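Putative NADPH-dependent oxidoreductase (Desulfitobacterium hafniense DCB-2, PDB 3DB2) probably catalyses an NADP(H)-dependent oxidation or reduction, as a two-domain dehydrogenase with a Rossmann fold. Local coordinates at residues F120-S125 with E325-N330; T267-T272 with F297-H302. One frame throughout, in Å; residues are numbered along the deposited sequence.

From the N terminus, the chain first builds most of the parallel Rossmann sheet, then passes through the mixed sheet of the second domain before helix 324-343 returns to the last Rossmann strand, 120-123. Contact 1 joins that helix to that strand, closing a loop of 199 intervening residues. Contact 2 lies wholly within this interval: residues 267-272 lead into strand 271-278 and residues 297-302 follow strand 290-295, so it ties together the two ends of this hairpin ahead of helix 302-316, with 24 residues between. The two contacts nest without crossing. Their centres are about 22 Å apart, yet they touch through Ser125 OG and His302 ND1, 2.7 Å apart in a probable hydrogen bond.

Contact 1. Residues F120-S125 with E325-N330; sequences FLCGHS and EASLRN
Cys122 O is gripped by two N-H groups of His124: the imidazole ND1 at 2.9 Å, with an N-H...O angle of 147°, and the backbone N in a weak bond. The first donor sits above the carbonyl plane, while Cys122 O lies near the plane of the imidazole. With CG anti to the carbonyl carbon (chi1 -48°), the ring of His124 folds back along its own strand, and the ND1 bond fixes its rotation. Its far end, NE2, then faces the helix. Asn330 ND2 lies over one ring face, 3.2 Å from His124 NE2; the two side chains meet tip to tip with ring and amide planes 70° apart, and the same ND2 is hydrogen-bonded to Asp188. A water in the ring plane, 3.0 Å from His124 NE2, donates to Ser327 O at 3.1 Å, bridging the strand end to the helix backbone. An alanine in place of His124 would probably lose this bridge, the side-chain grip on Cys122 O and the ring beneath the Asn330 amide. Nearer the middle of the strand the packing is tight: Ser327 OG comes within 3.0 Å of Cys122 CB, at its closest to the strand, and lies near the edge of the His124 ring and, more distantly, of the Phe120 ring. That hydroxyl is hydrogen-bonded to Gly323 O, four residues back and just before the helix begins; no clear hydrogen bond links it to the strand, and the approach to Cys122 CB is short. Cys122 SG, anti to its own backbone N, lies 3.8 Å from Ser327 OG. This is an edge strand of a Rossmann sheet, paired with strand 92-96, meeting a helix from the later part of the chain, an arrangement consistent with the two-domain Gfo/Idh/MocA oxidoreductase fold.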
loop_
_atom_site.group_PDB
_atom_site.type_symbol
_atom_site.label_atom_id
_atom_site.label_comp_id
_atom_site.label_asym_id
_atom_site.label_seq_id
_atom_site.Cartn_x
_atom_site.Cartn_y
_atom_site.Cartn_z
ATOM N N PHE C 120 -25.090 -10.765 -20.776
ATOM C CA PHE C 120 -24.492 -9.488 -20.399
ATOM C C PHE C 120 -23.076 -9.716 -19.888
ATOM O O PHE C 120 -22.960 -10.571 -19.001
ATOM C CB PHE C 120 -25.364 -8.831 -19.350
ATOM C CG PHE C 120 -24.763 -7.565 -18.758
ATOM C CD1 PHE C 120 -25.004 -6.355 -19.396
ATOM C CD2 PHE C 120 -23.986 -7.569 -17.607
ATOM C CE1 PHE C 120 -24.438 -5.203 -18.905
ATOM C CE2 PHE C 120 -23.417 -6.413 -17.114
ATOM C CZ PHE C 120 -23.663 -5.229 -17.767
ATOM N N LEU C 121 -22.138 -8.928 -20.378
ATOM C CA LEU C 121 -20.791 -8.813 -19.797
ATOM C C LEU C 121 -20.465 -7.331 -19.655
ATOM O O LEU C 121 -20.614 -6.516 -20.571
ATOM C CB LEU C 121 -19.751 -9.598 -20.587
ATOM C CG LEU C 121 -18.302 -9.595 -20.102
ATOM C CD1 LEU C 121 -18.167 -10.303 -18.765
ATOM C CD2 LEU C 121 -17.363 -10.249 -21.117
ATOM N N CYS C 122 -19.997 -6.947 -18.463
ATOM C CA CYS C 122 -19.399 -5.624 -18.265
ATOM C C CYS C 122 -17.890 -5.835 -18.248
ATOM O O CYS C 122 -17.360 -6.468 -17.342
ATOM C CB CYS C 122 -19.906 -4.962 -16.990
ATOM S SG CYS C 122 -19.156 -3.341 -16.742
ATOM N N GLY C 123 -17.149 -5.403 -19.242
ATOM C CA GLY C 123 -15.793 -5.718 -19.505
ATOM C C GLY C 123 -14.773 -5.073 -18.597
ATOM O O GLY C 123 -14.273 -4.005 -18.887
ATOM N N HIS C 124 -14.411 -5.772 -17.522
ATOM C CA HIS C 124 -13.219 -5.564 -16.706
ATOM C C HIS C 124 -12.169 -6.594 -17.126
ATOM O O HIS C 124 -12.200 -7.728 -16.663
ATOM C CB HIS C 124 -13.533 -5.730 -15.228
ATOM C CG HIS C 124 -14.731 -5.001 -14.736
ATOM N ND1 HIS C 124 -16.021 -5.273 -15.106
ATOM C CD2 HIS C 124 -14.802 -3.981 -13.861
ATOM C CE1 HIS C 124 -16.841 -4.459 -14.490
ATOM N NE2 HIS C 124 -16.126 -3.663 -13.722
ATOM N N SER C 125 -11.254 -6.261 -18.036
ATOM C CA SER C 125 -10.503 -7.335 -18.692
ATOM C C SER C 125 -9.209 -7.678 -17.993
ATOM O O SER C 125 -8.601 -8.663 -18.375
ATOM C CB SER C 125 -10.193 -6.948 -20.158
ATOM O OG SER C 125 -9.220 -5.908 -20.197
ATOM N N GLU C 325 -24.735 -7.786 -11.480
ATOM C CA GLU C 325 -24.616 -7.747 -10.022
ATOM C C GLU C 325 -23.168 -7.525 -9.586
ATOM O O GLU C 325 -22.861 -6.653 -8.771
ATOM C CB GLU C 325 -25.116 -9.058 -9.452
ATOM C CG GLU C 325 -25.786 -9.033 -8.105
ATOM C CD GLU C 325 -26.344 -10.436 -7.842
ATOM O OE1 GLU C 325 -25.539 -11.349 -7.552
ATOM O OE2 GLU C 325 -27.582 -10.575 -7.956
ATOM N N ALA C 326 -22.289 -8.336 -10.135
ATOM C CA ALA C 326 -20.862 -8.305 -9.886
ATOM C C ALA C 326 -20.322 -6.927 -10.267
ATOM O O ALA C 326 -19.571 -6.321 -9.511
ATOM C CB ALA C 326 -20.169 -9.431 -10.610
ATOM N N SER C 327 -20.718 -6.433 -11.430
ATOM C CA SER C 327 -20.240 -5.108 -11.857
ATOM C C SER C 327 -20.705 -4.031 -10.895
ATOM O O SER C 327 -19.949 -3.114 -10.548
ATOM C CB SER C 327 -20.727 -4.780 -13.272
ATOM O OG SER C 327 -20.341 -5.801 -14.168
ATOM N N LEU C 328 -21.967 -4.166 -10.479
ATOM C CA LEU C 328 -22.579 -3.237 -9.531
ATOM C C LEU C 328 -21.754 -3.287 -8.244
ATOM O O LEU C 328 -21.558 -2.243 -7.635
ATOM C CB LEU C 328 -24.047 -3.570 -9.312
ATOM C CG LEU C 328 -24.905 -2.596 -8.505
ATOM C CD1 LEU C 328 -26.362 -2.712 -8.912
ATOM C CD2 LEU C 328 -24.776 -2.809 -7.013
ATOM N N ARG C 329 -21.275 -4.457 -7.828
ATOM C CA ARG C 329 -20.506 -4.523 -6.598
ATOM C C ARG C 329 -19.207 -3.733 -6.733
ATOM O O ARG C 329 -18.746 -3.144 -5.764
ATOM C CB ARG C 329 -20.162 -5.953 -6.205
ATOM C CG ARG C 329 -21.075 -6.600 -5.182
ATOM C CD ARG C 329 -20.368 -7.725 -4.447
ATOM N NE ARG C 329 -20.628 -7.751 -3.014
ATOM C CZ ARG C 329 -19.939 -7.146 -2.060
ATOM N NH1 ARG C 329 -18.878 -6.398 -2.341
ATOM N NH2 ARG C 329 -20.334 -7.296 -0.799
ATOM N N ASN C 330 -18.643 -3.729 -7.937
ATOM C CA ASN C 330 -17.417 -2.938 -8.157
ATOM C C ASN C 330 -17.704 -1.455 -8.041
ATOM O O ASN C 330 -16.975 -0.657 -7.425
ATOM C CB ASN C 330 -16.802 -3.275 -9.524
ATOM C CG ASN C 330 -16.238 -4.678 -9.609
ATOM O OD1 ASN C 330 -15.970 -5.263 -8.560
ATOM N ND2 ASN C 330 -16.064 -5.152 -10.838
HETATM O O HOH W 1 -18.403 -1.887 -12.978
#

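Contact 2. Residues T267-T272 with F297-H302; sequences TDEHST and FESVDH. With GOL (glycerol), chain E.
Asp268 anchors the tight side. Its OD2 accepts Val300 N at 3.0 Å through the anti lone pair, with an N-H...O angle of 154°, and also takes Gly130 N, while OD1 takes Ala131 N; three backbone N-H groups thus hold one carboxylate. A water accepts from Asp268 N and can donate to Val300 O, so the two segments are joined alongside that bond as well. One residue back, Thr267 OG1 lies in the ring plane of His302 and receives a long bond of 3.3 Å from NE2, the side chains crossing at about a right angle. This hydroxyl also bonds Trp260 O, and His302 NE2 bonds Trp261 O, while His302 ND1 is hydrogen-bonded to Ser125 OG.

The other end is looser. Phe297 slants past Asp268, ring and carboxylate planes 74° apart, with CE1 3.5 Å from Asp268 OD1, and Ser271 OG approaches the ring edge, 3.5 Å from CZ. Over one face lies a glycerol, probably from the crystallisation liquor, its C3 3.2 Å above the ring plane; its O3 accepts Phe297 N at 3.1 Å, and its O2 donates to Ser271 O. At the exposed margin, Glu269 CG merely brushes Ser299 OG at 3.7 Å.

Three N-H donors around buried Asp268 would probably favour the ionised carboxylate, making it a probably charged link between the base of the hairpin, the lead-in to helix 302-316 and the 130-131 backbone.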
loop_
_atom_site.group_PDB
_atom_site.type_symbol
_atom_site.label_atom_id
_atom_site.label_comp_id
_atom_site.label_asym_id
_atom_site.label_seq_id
_atom_site.Cartn_x
_atom_site.Cartn_y
_atom_site.Cartn_z
ATOM N N THR C 267 0.161 -7.766 -23.857
ATOM C CA THR C 267 0.144 -7.025 -22.603
ATOM C C THR C 267 0.859 -7.795 -21.483
ATOM O O THR C 267 1.656 -7.210 -20.754
ATOM C CB THR C 267 -1.285 -6.763 -22.130
ATOM O OG1 THR C 267 -1.898 -5.927 -23.123
ATOM C CG2 THR C 267 -1.349 -5.960 -20.831
ATOM N N ASP C 268 0.558 -9.092 -21.390
ATOM C CA ASP C 268 1.213 -9.886 -20.344
ATOM C C ASP C 268 2.731 -9.921 -20.443
ATOM O O ASP C 268 3.427 -10.156 -19.448
ATOM C CB ASP C 268 0.695 -11.309 -20.403
ATOM C CG ASP C 268 -0.609 -11.562 -19.681
ATOM O OD1 ASP C 268 -0.699 -11.224 -18.480
ATOM O OD2 ASP C 268 -1.571 -12.099 -20.287
ATOM N N GLU C 269 3.287 -9.725 -21.637
ATOM C CA GLU C 269 4.732 -9.788 -21.804
ATOM C C GLU C 269 5.397 -8.550 -21.213
ATOM O O GLU C 269 6.601 -8.588 -20.960
ATOM C CB GLU C 269 5.139 -9.885 -23.283
ATOM C CG GLU C 269 4.650 -11.158 -23.945
ATOM C CD GLU C 269 5.130 -11.314 -25.381
ATOM O OE1 GLU C 269 6.246 -10.849 -25.711
ATOM O OE2 GLU C 269 4.391 -11.909 -26.191
ATOM N N HIS C 270 4.611 -7.505 -20.998
ATOM C CA HIS C 270 5.117 -6.283 -20.381
ATOM C C HIS C 270 4.696 -6.194 -18.913
ATOM O O HIS C 270 4.305 -5.152 -18.385
ATOM C CB HIS C 270 4.666 -5.089 -21.221
ATOM C CG HIS C 270 5.229 -5.305 -22.610
ATOM N ND1 HIS C 270 6.365 -4.663 -23.036
ATOM C CD2 HIS C 270 4.841 -6.094 -23.635
ATOM C CE1 HIS C 270 6.653 -5.034 -24.277
ATOM N NE2 HIS C 270 5.736 -5.896 -24.673
ATOM N N SER C 271 4.812 -7.353 -18.257
ATOM C CA SER C 271 4.522 -7.455 -16.818
ATOM C C SER C 271 5.529 -8.415 -16.195
ATOM O O SER C 271 6.186 -9.172 -16.904
ATOM C CB SER C 271 3.082 -7.895 -16.598
ATOM O OG SER C 271 2.853 -9.258 -16.906
ATOM N N THR C 272 5.649 -8.401 -14.876
ATOM C CA THR C 272 6.547 -9.276 -14.160
ATOM C C THR C 272 5.753 -9.763 -12.918
ATOM O O THR C 272 5.067 -8.921 -12.329
ATOM C CB THR C 272 7.818 -8.688 -13.550
ATOM O OG1 THR C 272 7.525 -7.351 -13.099
ATOM C CG2 THR C 272 8.965 -8.627 -14.539
ATOM N N PHE C 297 4.168 -17.341 -17.178
ATOM C CA PHE C 297 2.788 -17.666 -17.448
ATOM C C PHE C 297 2.451 -17.353 -18.912
ATOM O O PHE C 297 3.086 -16.494 -19.545
ATOM C CB PHE C 297 1.815 -16.903 -16.517
ATOM C CG PHE C 297 2.125 -15.415 -16.451
ATOM C CD1 PHE C 297 1.660 -14.536 -17.418
ATOM C CD2 PHE C 297 2.896 -14.905 -15.423
ATOM C CE1 PHE C 297 1.979 -13.204 -17.356
ATOM C CE2 PHE C 297 3.224 -13.572 -15.367
ATOM C CZ PHE C 297 2.773 -12.706 -16.348
ATOM N N GLU C 298 1.449 -18.021 -19.484
ATOM C CA GLU C 298 1.111 -17.747 -20.864
ATOM C C GLU C 298 0.359 -16.414 -20.941
ATOM O O GLU C 298 -0.352 -16.025 -20.012
ATOM C CB GLU C 298 0.214 -18.810 -21.492
ATOM C CG GLU C 298 0.833 -20.190 -21.644
ATOM C CD GLU C 298 2.124 -20.183 -22.440
ATOM O OE1 GLU C 298 2.087 -19.926 -23.662
ATOM O OE2 GLU C 298 3.178 -20.464 -21.821
ATOM N N SER C 299 0.513 -15.759 -22.073
ATOM C CA SER C 299 -0.198 -14.521 -22.375
ATOM C C SER C 299 -1.635 -14.861 -22.752
ATOM O O SER C 299 -1.860 -15.929 -23.302
ATOM C CB SER C 299 0.468 -13.774 -23.529
ATOM O OG SER C 299 1.768 -13.346 -23.170
ATOM N N VAL C 300 -2.543 -13.931 -22.479
ATOM C CA VAL C 300 -3.943 -13.981 -22.834
ATOM C C VAL C 300 -4.310 -12.622 -23.417
ATOM O O VAL C 300 -3.995 -11.606 -22.763
ATOM C CB VAL C 300 -4.843 -14.244 -21.604
ATOM C CG1 VAL C 300 -6.314 -14.282 -21.966
ATOM C CG2 VAL C 300 -4.414 -15.527 -20.926
ATOM N N ASP C 301 -4.933 -12.655 -24.580
ATOM C CA ASP C 301 -5.455 -11.485 -25.283
ATOM C C ASP C 301 -6.719 -11.018 -24.543
ATOM O O ASP C 301 -7.836 -11.393 -24.895
ATOM C CB ASP C 301 -5.763 -11.767 -26.750
ATOM C CG ASP C 301 -6.029 -10.488 -27.531
ATOM O OD1 ASP C 301 -6.518 -9.530 -26.904
ATOM O OD2 ASP C 301 -5.741 -10.408 -28.750
ATOM N N HIS C 302 -6.494 -10.218 -23.510
ATOM C CA HIS C 302 -7.540 -9.863 -22.535
ATOM C C HIS C 302 -8.746 -9.219 -23.190
ATOM O O HIS C 302 -9.892 -9.465 -22.801
ATOM C CB HIS C 302 -6.915 -9.004 -21.456
ATOM C CG HIS C 302 -6.328 -7.676 -21.783
ATOM N ND1 HIS C 302 -6.987 -6.477 -21.571
ATOM C CD2 HIS C 302 -5.133 -7.340 -22.320
ATOM C CE1 HIS C 302 -6.217 -5.478 -21.952
ATOM N NE2 HIS C 302 -5.077 -5.974 -22.418
HETATM C C1 GOL E . 5.715 -11.909 -19.391
HETATM O O1 GOL E . 5.432 -12.922 -20.325
HETATM C C2 GOL E . 6.341 -12.579 -18.193
HETATM O O2 GOL E . 6.711 -11.646 -17.216
HETATM C C3 GOL E . 5.515 -13.845 -17.784
HETATM O O3 GOL E . 5.843 -15.085 -18.471
HETATM O O HOH W 2 -1.453 -10.260 -22.965
#